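Phosphonate monoester hydrolase (Ruegeria pomeroyi, PDB 4UPK) is a hydrolase of the sulfatase family, within the alkaline phosphatase-like clan of alpha/beta enzymes built on a large mixed beta-sheet. Local coordinates at residues A66-S71 and C379-V385; V70-Y76 and Y368-I374; P170-H174 and D211-F216; H174-Y180 and M206-D211. All coordinates share one frame. Residues are numbered along the deposited sequence.

Interaction 1. Residues A66-S71 and C379-V385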
# COMPACT_ATOMS: atom_id res chain seq x y z
N ALA A 66 -15.10 -7.54 41.31
CA ALA A 66 -14.07 -6.74 41.99
C ALA A 66 -13.54 -7.50 43.23
O ALA A 66 -12.34 -7.50 43.49
CB ALA A 66 -14.65 -5.39 42.41
N GLN A 67 -14.45 -8.19 43.96
CA GLN A 67 -14.14 -9.00 45.14
C GLN A 67 -13.26 -10.22 44.79
O GLN A 67 -12.48 -10.67 45.63
CB GLN A 67 -15.44 -9.44 45.84
CG GLN A 67 -15.50 -9.10 47.33
CD GLN A 67 -15.36 -7.63 47.60
OE1 GLN A 67 -16.26 -6.84 47.32
NE2 GLN A 67 -14.20 -7.22 48.12
N ASP A 68 -13.37 -10.72 43.55
CA ASP A 68 -12.60 -11.85 43.06
C ASP A 68 -11.47 -11.42 42.10
O ASP A 68 -10.89 -12.25 41.40
CB ASP A 68 -13.57 -12.85 42.39
CG ASP A 68 -12.99 -14.23 42.13
OD1 ASP A 68 -12.31 -14.77 43.03
OD2 ASP A 68 -13.21 -14.76 41.02
N ALA A 69 -11.14 -10.12 42.09
CA ALA A 69 -10.14 -9.57 41.16
C ALA A 69 -9.40 -8.34 41.66
O ALA A 69 -9.40 -8.07 42.86
CB ALA A 69 -10.80 -9.26 39.82
N VAL A 70 -8.77 -7.59 40.73
CA VAL A 70 -8.01 -6.37 41.00
C VAL A 70 -8.80 -5.11 40.52
O VAL A 70 -9.18 -5.01 39.34
CB VAL A 70 -6.58 -6.46 40.39
CG1 VAL A 70 -5.74 -5.25 40.79
CG2 VAL A 70 -5.88 -7.76 40.79
N SER A 71 -9.04 -4.17 41.45
CA SER A 71 -9.74 -2.90 41.22
C SER A 71 -8.73 -1.75 41.21
O SER A 71 -7.88 -1.68 42.09
CB SER A 71 -10.78 -2.65 42.30
OG SER A 71 -11.74 -3.69 42.33
N CYS A 379 -4.20 -13.87 39.81
CA CYS A 379 -4.17 -12.50 40.35
C CYS A 379 -4.54 -12.54 41.84
O CYS A 379 -5.04 -13.56 42.32
CB CYS A 379 -5.08 -11.56 39.56
SG CYS A 379 -6.87 -11.77 39.88
N LYS A 380 -4.27 -11.43 42.56
CA LYS A 380 -4.58 -11.31 43.99
C LYS A 380 -6.06 -10.91 44.10
O LYS A 380 -6.38 -9.77 43.75
CB LYS A 380 -3.67 -10.25 44.65
CG LYS A 380 -3.67 -10.28 46.17
CD LYS A 380 -2.63 -9.31 46.71
CE LYS A 380 -2.55 -9.31 48.22
NZ LYS A 380 -1.53 -10.27 48.72
N PRO A 381 -6.99 -11.82 44.51
CA PRO A 381 -8.41 -11.42 44.58
C PRO A 381 -8.67 -10.39 45.68
O PRO A 381 -8.15 -10.54 46.79
CB PRO A 381 -9.16 -12.75 44.81
CG PRO A 381 -8.16 -13.66 45.39
CD PRO A 381 -6.79 -13.22 44.95
N GLY A 382 -9.43 -9.34 45.33
CA GLY A 382 -9.76 -8.27 46.26
C GLY A 382 -8.70 -7.19 46.40
O GLY A 382 -8.87 -6.28 47.21
N HIS A 383 -7.59 -7.28 45.61
CA HIS A 383 -6.51 -6.28 45.61
C HIS A 383 -7.01 -4.95 45.00
O HIS A 383 -7.68 -4.93 43.95
CB HIS A 383 -5.23 -6.80 44.93
CG HIS A 383 -4.08 -5.82 44.95
ND1 HIS A 383 -3.40 -5.53 46.11
CD2 HIS A 383 -3.52 -5.11 43.94
CE1 HIS A 383 -2.48 -4.63 45.78
NE2 HIS A 383 -2.51 -4.36 44.48
N VAL A 384 -6.72 -3.85 45.70
CA VAL A 384 -7.13 -2.50 45.33
C VAL A 384 -5.88 -1.67 45.01
O VAL A 384 -4.99 -1.54 45.84
CB VAL A 384 -8.02 -1.87 46.46
CG1 VAL A 384 -8.29 -0.38 46.21
CG2 VAL A 384 -9.34 -2.63 46.61
N VAL A 385 -5.85 -1.11 43.79
CA VAL A 385 -4.76 -0.27 43.30
C VAL A 385 -5.11 1.22 43.46
O VAL A 385 -6.19 1.65 43.04
CB VAL A 385 -4.35 -0.65 41.84
CG1 VAL A 385 -3.31 0.29 41.26
CG2 VAL A 385 -3.85 -2.10 41.76
O HOH W 1 -10.74 -5.53 44.15

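Interaction 2. Residues V70-Y76 and Y368-I374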
# COMPACT_ATOMS: atom_id res chain seq x y z
N VAL A 70 -8.77 -7.59 40.73
CA VAL A 70 -8.01 -6.37 41.00
C VAL A 70 -8.80 -5.11 40.52
O VAL A 70 -9.18 -5.01 39.34
CB VAL A 70 -6.58 -6.46 40.39
CG1 VAL A 70 -5.74 -5.25 40.79
CG2 VAL A 70 -5.88 -7.76 40.79
N SER A 71 -9.04 -4.17 41.45
CA SER A 71 -9.74 -2.90 41.22
C SER A 71 -8.73 -1.75 41.21
O SER A 71 -7.88 -1.68 42.09
CB SER A 71 -10.78 -2.65 42.30
OG SER A 71 -11.74 -3.69 42.33
N PHE A 72 -8.85 -0.86 40.21
CA PHE A 72 -7.98 0.29 40.01
C PHE A 72 -8.78 1.55 40.35
O PHE A 72 -9.68 1.94 39.60
CB PHE A 72 -7.41 0.30 38.57
CG PHE A 72 -6.51 -0.88 38.26
CD1 PHE A 72 -7.04 -2.13 37.93
CD2 PHE A 72 -5.13 -0.75 38.32
CE1 PHE A 72 -6.21 -3.21 37.65
CE2 PHE A 72 -4.29 -1.85 38.06
CZ PHE A 72 -4.84 -3.07 37.72
N ARG A 73 -8.46 2.15 41.51
CA ARG A 73 -9.17 3.32 42.06
C ARG A 73 -8.82 4.72 41.54
O ARG A 73 -9.60 5.66 41.77
CB ARG A 73 -9.16 3.28 43.61
CG ARG A 73 -9.88 2.06 44.17
CD ARG A 73 -11.40 2.20 44.28
NE ARG A 73 -12.05 0.88 44.39
CZ ARG A 73 -12.18 0.21 45.53
NH1 ARG A 73 -11.74 0.72 46.67
NH2 ARG A 73 -12.75 -0.99 45.53
N ARG A 74 -7.65 4.87 40.86
CA ARG A 74 -7.21 6.16 40.33
C ARG A 74 -7.04 6.05 38.81
O ARG A 74 -6.02 6.46 38.26
CB ARG A 74 -5.92 6.63 41.04
CG ARG A 74 -5.91 8.12 41.34
CD ARG A 74 -4.85 8.50 42.37
NE ARG A 74 -4.99 9.89 42.81
CZ ARG A 74 -4.09 10.86 42.57
NH1 ARG A 74 -2.98 10.59 41.90
NH2 ARG A 74 -4.31 12.09 43.01
N HIS A 75 -8.06 5.49 38.14
CA HIS A 75 -8.08 5.24 36.70
C HIS A 75 -8.82 6.34 35.94
O HIS A 75 -9.99 6.63 36.23
CB HIS A 75 -8.66 3.86 36.39
CG HIS A 75 -8.47 3.44 34.97
ND1 HIS A 75 -7.23 3.05 34.49
CD2 HIS A 75 -9.37 3.38 33.96
CE1 HIS A 75 -7.42 2.75 33.21
NE2 HIS A 75 -8.68 2.94 32.84
N TYR A 76 -8.13 6.95 34.96
CA TYR A 76 -8.66 8.07 34.20
C TYR A 76 -8.57 7.89 32.72
O TYR A 76 -7.57 7.38 32.22
CB TYR A 76 -7.94 9.38 34.63
CG TYR A 76 -8.21 9.77 36.06
CD1 TYR A 76 -7.49 9.21 37.11
CD2 TYR A 76 -9.20 10.70 36.38
CE1 TYR A 76 -7.82 9.48 38.45
CE2 TYR A 76 -9.49 11.02 37.71
CZ TYR A 76 -8.79 10.40 38.74
OH TYR A 76 -9.04 10.70 40.06
N TYR A 368 -13.80 11.90 33.49
CA TYR A 368 -12.66 11.03 33.15
C TYR A 368 -12.46 9.86 34.07
O TYR A 368 -12.02 8.83 33.60
CB TYR A 368 -11.32 11.84 33.07
CG TYR A 368 -11.38 13.01 32.13
CD1 TYR A 368 -11.86 14.25 32.55
CD2 TYR A 368 -10.93 12.91 30.81
CE1 TYR A 368 -11.96 15.33 31.68
CE2 TYR A 368 -11.00 13.99 29.93
CZ TYR A 368 -11.54 15.20 30.37
OH TYR A 368 -11.64 16.29 29.54
N HIS A 369 -12.71 10.04 35.39
CA HIS A 369 -12.56 8.98 36.40
C HIS A 369 -13.50 7.79 36.06
O HIS A 369 -14.73 7.93 36.02
CB HIS A 369 -12.81 9.53 37.82
CG HIS A 369 -12.25 8.67 38.91
ND1 HIS A 369 -12.51 8.93 40.24
CD2 HIS A 369 -11.43 7.59 38.83
CE1 HIS A 369 -11.85 8.01 40.93
NE2 HIS A 369 -11.19 7.18 40.12
N THR A 370 -12.90 6.65 35.73
CA THR A 370 -13.64 5.46 35.29
C THR A 370 -13.29 4.21 36.08
O THR A 370 -12.16 4.06 36.52
CB THR A 370 -13.47 5.25 33.78
OG1 THR A 370 -12.11 5.45 33.41
CG2 THR A 370 -14.32 6.19 32.99
N PRO A 371 -14.27 3.29 36.27
CA PRO A 371 -13.96 2.05 36.98
C PRO A 371 -13.09 1.13 36.11
O PRO A 371 -13.14 1.20 34.89
CB PRO A 371 -15.33 1.45 37.26
CG PRO A 371 -16.21 1.95 36.15
CD PRO A 371 -15.68 3.32 35.82
N LEU A 372 -12.27 0.29 36.77
CA LEU A 372 -11.40 -0.67 36.12
C LEU A 372 -11.22 -1.91 37.00
O LEU A 372 -10.73 -1.81 38.13
CB LEU A 372 -10.02 -0.08 35.68
CG LEU A 372 -9.03 -1.09 35.04
CD1 LEU A 372 -9.57 -1.69 33.75
CD2 LEU A 372 -7.71 -0.46 34.77
N ILE A 373 -11.64 -3.07 36.47
CA ILE A 373 -11.53 -4.35 37.14
C ILE A 373 -10.81 -5.26 36.18
O ILE A 373 -11.20 -5.37 35.01
CB ILE A 373 -12.89 -4.99 37.62
CG1 ILE A 373 -13.78 -3.98 38.42
CG2 ILE A 373 -12.64 -6.28 38.43
CD1 ILE A 373 -15.30 -4.33 38.46
N ILE A 374 -9.74 -5.90 36.66
CA ILE A 374 -9.00 -6.84 35.86
C ILE A 374 -8.87 -8.15 36.61
O ILE A 374 -8.34 -8.19 37.72
CB ILE A 374 -7.63 -6.30 35.33
CG1 ILE A 374 -7.82 -5.02 34.46
CG2 ILE A 374 -6.86 -7.41 34.57
CD1 ILE A 374 -6.50 -4.33 33.94
O HOH W 2 -10.97 4.50 38.82
O HOH W 3 -12.05 0.70 39.73

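Interaction 3. Residues P170-H174 and D211-F216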
# COMPACT_ATOMS: atom_id res chain seq x y z
N PRO A 170 -29.61 -4.76 13.89
CA PRO A 170 -30.09 -6.02 14.50
C PRO A 170 -31.12 -5.79 15.61
O PRO A 170 -32.15 -6.45 15.62
CB PRO A 170 -28.79 -6.65 15.05
CG PRO A 170 -27.71 -6.09 14.19
CD PRO A 170 -28.13 -4.68 13.96
N TRP A 171 -30.87 -4.83 16.54
CA TRP A 171 -31.79 -4.50 17.63
C TRP A 171 -33.09 -3.88 17.12
O TRP A 171 -34.16 -4.26 17.59
CB TRP A 171 -31.14 -3.64 18.73
CG TRP A 171 -32.06 -3.35 19.90
CD1 TRP A 171 -32.77 -4.27 20.63
CD2 TRP A 171 -32.43 -2.06 20.41
NE1 TRP A 171 -33.51 -3.64 21.59
CE2 TRP A 171 -33.34 -2.28 21.47
CE3 TRP A 171 -32.07 -0.74 20.08
CZ2 TRP A 171 -33.89 -1.23 22.21
CZ3 TRP A 171 -32.62 0.31 20.83
CH2 TRP A 171 -33.50 0.05 21.89
N GLN A 172 -33.01 -2.98 16.12
CA GLN A 172 -34.20 -2.36 15.50
C GLN A 172 -35.06 -3.39 14.84
O GLN A 172 -36.29 -3.27 14.89
CB GLN A 172 -33.82 -1.27 14.48
CG GLN A 172 -33.35 0.07 15.09
CD GLN A 172 -33.51 1.18 14.07
OE1 GLN A 172 -34.62 1.50 13.64
NE2 GLN A 172 -32.42 1.84 13.73
N SER A 173 -34.44 -4.41 14.20
CA SER A 173 -35.16 -5.50 13.53
C SER A 173 -35.80 -6.45 14.56
O SER A 173 -36.93 -6.87 14.36
CB SER A 173 -34.25 -6.24 12.56
OG SER A 173 -33.75 -5.34 11.59
N HIS A 174 -35.12 -6.72 15.68
CA HIS A 174 -35.64 -7.50 16.81
C HIS A 174 -36.95 -6.85 17.30
O HIS A 174 -37.96 -7.53 17.45
CB HIS A 174 -34.59 -7.57 17.95
CG HIS A 174 -35.04 -8.35 19.15
ND1 HIS A 174 -35.31 -7.73 20.36
CD2 HIS A 174 -35.32 -9.67 19.27
CE1 HIS A 174 -35.69 -8.70 21.18
NE2 HIS A 174 -35.73 -9.87 20.56
N ASP A 211 -36.48 -7.17 25.93
CA ASP A 211 -36.33 -6.68 24.56
C ASP A 211 -35.45 -5.42 24.44
O ASP A 211 -35.37 -4.82 23.37
CB ASP A 211 -37.72 -6.46 23.92
CG ASP A 211 -38.49 -7.75 23.75
OD1 ASP A 211 -37.87 -8.77 23.39
OD2 ASP A 211 -39.71 -7.73 23.95
N SER A 212 -34.80 -5.03 25.56
CA SER A 212 -33.96 -3.84 25.64
C SER A 212 -32.66 -3.97 24.86
O SER A 212 -32.25 -5.07 24.53
CB SER A 212 -33.69 -3.48 27.10
OG SER A 212 -32.55 -4.14 27.62
N ASP A 213 -32.02 -2.83 24.59
CA ASP A 213 -30.72 -2.73 23.93
C ASP A 213 -29.63 -3.51 24.69
O ASP A 213 -28.91 -4.28 24.06
CB ASP A 213 -30.33 -1.26 23.69
CG ASP A 213 -30.54 -0.27 24.84
OD1 ASP A 213 -31.02 -0.70 25.94
OD2 ASP A 213 -30.22 0.92 24.65
N THR A 214 -29.59 -3.36 26.06
CA THR A 214 -28.68 -4.08 26.98
C THR A 214 -28.89 -5.59 26.90
O THR A 214 -27.91 -6.32 26.75
CB THR A 214 -28.84 -3.55 28.42
OG1 THR A 214 -28.57 -2.14 28.43
CG2 THR A 214 -27.93 -4.28 29.43
N ALA A 215 -30.16 -6.06 27.05
CA ALA A 215 -30.56 -7.48 27.03
C ALA A 215 -30.24 -8.11 25.68
O ALA A 215 -29.66 -9.20 25.63
CB ALA A 215 -32.05 -7.62 27.33
N PHE A 216 -30.62 -7.42 24.60
CA PHE A 216 -30.41 -7.87 23.22
C PHE A 216 -28.93 -8.12 22.91
O PHE A 216 -28.62 -9.17 22.33
CB PHE A 216 -31.08 -6.92 22.21
CG PHE A 216 -30.83 -7.28 20.78
CD1 PHE A 216 -31.61 -8.24 20.14
CD2 PHE A 216 -29.75 -6.73 20.08
CE1 PHE A 216 -31.33 -8.64 18.83
CE2 PHE A 216 -29.48 -7.12 18.77
CZ PHE A 216 -30.28 -8.06 18.14
O HOH W 4 -36.41 -11.12 23.61

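Interaction 4. Residues H174-Y180 and M206-D211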
# COMPACT_ATOMS: atom_id res chain seq x y z
N HIS A 174 -35.12 -6.72 15.68
CA HIS A 174 -35.64 -7.50 16.81
C HIS A 174 -36.95 -6.85 17.30
O HIS A 174 -37.96 -7.53 17.45
CB HIS A 174 -34.59 -7.57 17.95
CG HIS A 174 -35.04 -8.35 19.15
ND1 HIS A 174 -35.31 -7.73 20.36
CD2 HIS A 174 -35.32 -9.67 19.27
CE1 HIS A 174 -35.69 -8.70 21.18
NE2 HIS A 174 -35.73 -9.87 20.56
N LEU A 175 -36.95 -5.51 17.44
CA LEU A 175 -38.11 -4.71 17.86
C LEU A 175 -39.28 -4.77 16.88
O LEU A 175 -40.41 -4.94 17.32
CB LEU A 175 -37.71 -3.25 18.18
CG LEU A 175 -36.77 -3.02 19.38
CD1 LEU A 175 -36.26 -1.61 19.39
CD2 LEU A 175 -37.46 -3.31 20.70
N LYS A 176 -39.02 -4.65 15.56
CA LYS A 176 -40.07 -4.74 14.55
C LYS A 176 -40.68 -6.15 14.53
O LYS A 176 -41.91 -6.27 14.49
CB LYS A 176 -39.56 -4.35 13.15
CG LYS A 176 -39.46 -2.84 12.93
CD LYS A 176 -38.58 -2.48 11.73
CE LYS A 176 -38.07 -1.05 11.78
NZ LYS A 176 -39.16 -0.04 11.70
N ASN A 177 -39.83 -7.20 14.60
CA ASN A 177 -40.25 -8.62 14.58
C ASN A 177 -41.03 -9.07 15.81
O ASN A 177 -41.86 -9.99 15.71
CB ASN A 177 -39.06 -9.55 14.32
CG ASN A 177 -38.47 -9.39 12.94
OD1 ASN A 177 -39.11 -8.92 12.00
ND2 ASN A 177 -37.22 -9.77 12.80
N ARG A 178 -40.80 -8.42 16.94
CA ARG A 178 -41.49 -8.70 18.20
C ARG A 178 -42.80 -7.93 18.23
O ARG A 178 -43.61 -8.13 19.14
CB ARG A 178 -40.60 -8.40 19.40
CG ARG A 178 -39.45 -9.40 19.54
CD ARG A 178 -39.45 -10.13 20.86
NE ARG A 178 -40.12 -11.42 20.76
CZ ARG A 178 -40.09 -12.37 21.70
NH1 ARG A 178 -39.40 -12.18 22.82
NH2 ARG A 178 -40.73 -13.51 21.51
N GLY A 179 -43.00 -7.10 17.22
CA GLY A 179 -44.24 -6.37 17.01
C GLY A 179 -44.37 -5.01 17.65
O GLY A 179 -45.50 -4.55 17.88
N TYR A 180 -43.24 -4.34 17.90
CA TYR A 180 -43.27 -2.99 18.45
C TYR A 180 -43.60 -1.98 17.34
O TYR A 180 -43.11 -2.12 16.22
CB TYR A 180 -41.98 -2.63 19.19
CG TYR A 180 -41.77 -3.40 20.47
CD1 TYR A 180 -42.42 -3.02 21.65
CD2 TYR A 180 -40.88 -4.46 20.54
CE1 TYR A 180 -42.21 -3.72 22.84
CE2 TYR A 180 -40.64 -5.15 21.73
CZ TYR A 180 -41.32 -4.77 22.88
OH TYR A 180 -41.08 -5.45 24.05
N MET A 206 -40.64 1.99 25.81
CA MET A 206 -41.60 1.38 24.86
C MET A 206 -41.44 -0.16 24.86
O MET A 206 -42.41 -0.89 24.77
CB MET A 206 -41.36 1.96 23.43
CG MET A 206 -42.00 1.17 22.27
SD MET A 206 -41.08 1.24 20.68
CE MET A 206 -39.78 0.06 21.02
N TYR A 207 -40.18 -0.61 24.95
CA TYR A 207 -39.79 -2.03 24.95
C TYR A 207 -39.71 -2.60 26.37
O TYR A 207 -39.34 -1.90 27.32
CB TYR A 207 -38.45 -2.22 24.19
CG TYR A 207 -37.40 -1.20 24.54
CD1 TYR A 207 -36.56 -1.37 25.64
CD2 TYR A 207 -37.24 -0.03 23.79
CE1 TYR A 207 -35.60 -0.42 25.98
CE2 TYR A 207 -36.31 0.94 24.14
CZ TYR A 207 -35.48 0.74 25.23
OH TYR A 207 -34.55 1.69 25.56
N ARG A 208 -40.05 -3.89 26.51
CA ARG A 208 -39.95 -4.62 27.78
C ARG A 208 -38.46 -4.85 28.05
O ARG A 208 -37.66 -4.76 27.12
CB ARG A 208 -40.72 -5.96 27.73
CG ARG A 208 -42.22 -5.78 27.53
CD ARG A 208 -42.94 -7.09 27.26
NE ARG A 208 -43.04 -7.90 28.47
CZ ARG A 208 -42.95 -9.23 28.50
NH1 ARG A 208 -42.77 -9.92 27.38
NH2 ARG A 208 -43.03 -9.87 29.66
N ALA A 209 -38.09 -5.12 29.32
CA ALA A 209 -36.71 -5.37 29.74
C ALA A 209 -36.02 -6.47 28.93
O ALA A 209 -34.88 -6.29 28.54
CB ALA A 209 -36.65 -5.69 31.23
N GLU A 210 -36.73 -7.58 28.64
CA GLU A 210 -36.17 -8.69 27.86
C GLU A 210 -35.94 -8.32 26.39
O GLU A 210 -35.26 -9.07 25.68
CB GLU A 210 -37.05 -9.96 27.99
CG GLU A 210 -38.51 -9.75 27.65
CD GLU A 210 -39.40 -9.59 28.88
OE1 GLU A 210 -39.32 -8.54 29.56
OE2 GLU A 210 -40.18 -10.53 29.15
N ASP A 211 -36.48 -7.17 25.93
CA ASP A 211 -36.33 -6.68 24.56
C ASP A 211 -35.45 -5.42 24.44
O ASP A 211 -35.37 -4.82 23.37
CB ASP A 211 -37.72 -6.46 23.92
CG ASP A 211 -38.49 -7.75 23.75
OD1 ASP A 211 -37.87 -8.77 23.39
OD2 ASP A 211 -39.71 -7.73 23.95
O HOH W 4 -36.41 -11.12 23.61

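Interaction 1. Residues A66-S71 and C379-V385
Three backbone hydrogen bonds hold these segments together. Gly-382 N donates to Ala-69 O (2.8 Å, at a bent angle of 133°), Ser-71 N to His-383 O (2.9 Å), and Val-385 N to Ser-71 O (2.7 Å, nearly linear). The last two straddle Val-384, so that Ser-71 pairs with it as a parallel bridge, and CA-H...O contacts from Val-70 CA to His-383 O (3.3 Å) and from Val-384 CA to Ser-71 O (3.4 Å) accompany them. This is the start of the parallel pairing between strands 70-76 and 384-386 in the mixed central sheet of the sulfatase fold. Just ahead of it, a type II turn from Lys-380 to His-383 lies against the end of helix 60-67; Gly-382 sits in the turn with a positive phi of 83°, and its CA is 3.9 Å from Ala-66 O. Water joins the same parts: one molecule is hydrogen-bonded to Ala-66 O (2.6 Å), His-383 O (3.1 Å) and Ser-71 OG (2.8 Å). Apolar packing centres on Val-70, whose CG1 meets Val-385 CG2 at 3.8 Å and whose CG2 lies 4.1 Å from Cys-379 CB. Asp-68 C lies 3.8 Å from Pro-381 CB, while the Asp-68 carboxylate binds Tyr-337 and Arg-375.

Interaction 2. Residues V70-Y76 and Y368-I374
Tyr-368 opens the second segment with its carbonyl, O lying 3.5 Å from Tyr-76 CA in a CA-H...O contact. The ring of His-369, a residue joined to Tyr-76 by a separate single bridge, forms an offset stack on the Tyr-76 ring (centroids 4.6 Å apart, planes at 11°), and its NE2 donates to Arg-73 O at 2.7 Å, where strand 70-76 turns a corner. Thr-370 N donates to His-75 O (3.0 Å). Around Pro-371 two waters fill a gap: one links Phe-72 O, His-75 N and Thr-370 O, the other Phe-72 O and Leu-372 N. Leu-372 O accepts from Phe-72 N (3.0 Å), while Leu-372 CD2 makes a CH-pi contact over the His-75 ring and touches Phe-72 CD1 at 3.6 Å. Ile-373 faces Ser-71 as a non-hydrogen-bonded pair. Ile-374 closes a hydrogen-bonded pair with Val-70, N to Val-70 O 2.9 Å and O to Val-70 N 3.1 Å. This antiparallel pairing of 70-72 with 372-374 sets strand 372-375 between strands 70-76 and 340-346 in the mixed central sheet of the sulfatase fold.

Interaction 3. Residues P170-H174 and D211-F216
An aromatic cluster of Trp-171, His-174 and Phe-216 packs helix 169-177 against the N-terminal end of helix 213-224, in a buried region of the sulfatase-family domain close to a second subunit, whose Ala-227 is hydrogen-bonded to Ser-173. Phe-216 points into the first helix: Trp-171 CA sits over its ring face in a CH-pi contact, Pro-170 CB approaches Phe-216 CZ at 3.7 Å, and His-174 CB lies 3.5 Å from Phe-216 CE1. The rings of Trp-171 and His-174 meet that of Phe-216 obliquely, with planes at 45° and 39°. Helix 213-224 begins with Ser-212 as N-cap, its OG accepting from Ala-215 N at 3.1 Å and also hydrogen-bonded to Glu-319; the next residue, Asp-213, lays CB over the six-membered ring of Trp-171, 3.7 Å from the centroid, while its carboxylate pairs with Arg-241. Asp-211 OD1 approaches His-174 CE1 at 3.1 Å and accepts from a water that binds His-174 NE2 weakly; OD2 bonds to Tyr-180. The direct hydrogen bond between the segments is nearly linear, from Trp-171 NE1 to Asp-211 O at 2.8 Å.

Interaction 4. Residues H174-Y180 and M206-D211
The carboxylate of Asp-211 gathers most of the polar partners here. Its OD2 accepts from Tyr-180 OH at 2.7 Å, and that hydroxyl in turn accepts from Arg-208 N at 3.1 Å in an almost straight line, so the phenol oxygen serves as both donor and acceptor. Asp-211 OD1 accepts a hydrogen bond from a water at 2.8 Å; the same water accepts weakly from His-174 NE2 (3.4 Å) and Arg-178 NH1 (3.3 Å). Arg-178 NH1 also forms a long salt bridge to Asp-211 OD1, at 3.8 Å. Tyr-180 is placed by the C-terminal end of helix 169-177, a Schellman motif: Gly-179, with positive phi, donates N to Lys-176 O (3.1 Å), and Tyr-180 N reaches back to Leu-175 O (3.0 Å). On the facing loop, Asp-211 N donates to Arg-208 O (2.9 Å) within the 3-10 turn, and Asp-211 O accepts from Trp-171. Apolar atoms flank this network. Tyr-207 CB lies over the Tyr-180 ring and 3.8 Å from Leu-175 CD2, and Met-206 makes a Met-aromatic contact with Tyr-180, its CE 3.9 Å from Tyr-180 CB.

In the fold
From the N terminus, the chain leaves helix 60-67 and runs along strand 70-76, the strand shared by interactions 1 and 2 through Val-70 and Ser-71. It next reaches helix 169-177, which interactions 3 and 4 join to residues 206-216, closing short loops; interaction 4 is the inner one, and the two share His-174, Asp-211 and a water. Much further on, residues 368-374 return to strand 70-76, closing interaction 2 around both of these contacts, and residues 379-385 close interaction 1 around all three. Contacts thus nest without crossing. Interactions 1 and 2 flank one strand of the central sheet. Beside the second subunit, interaction 3 lies with its centre about 29 Å from that of interaction 2, and interaction 4 about 34 Å.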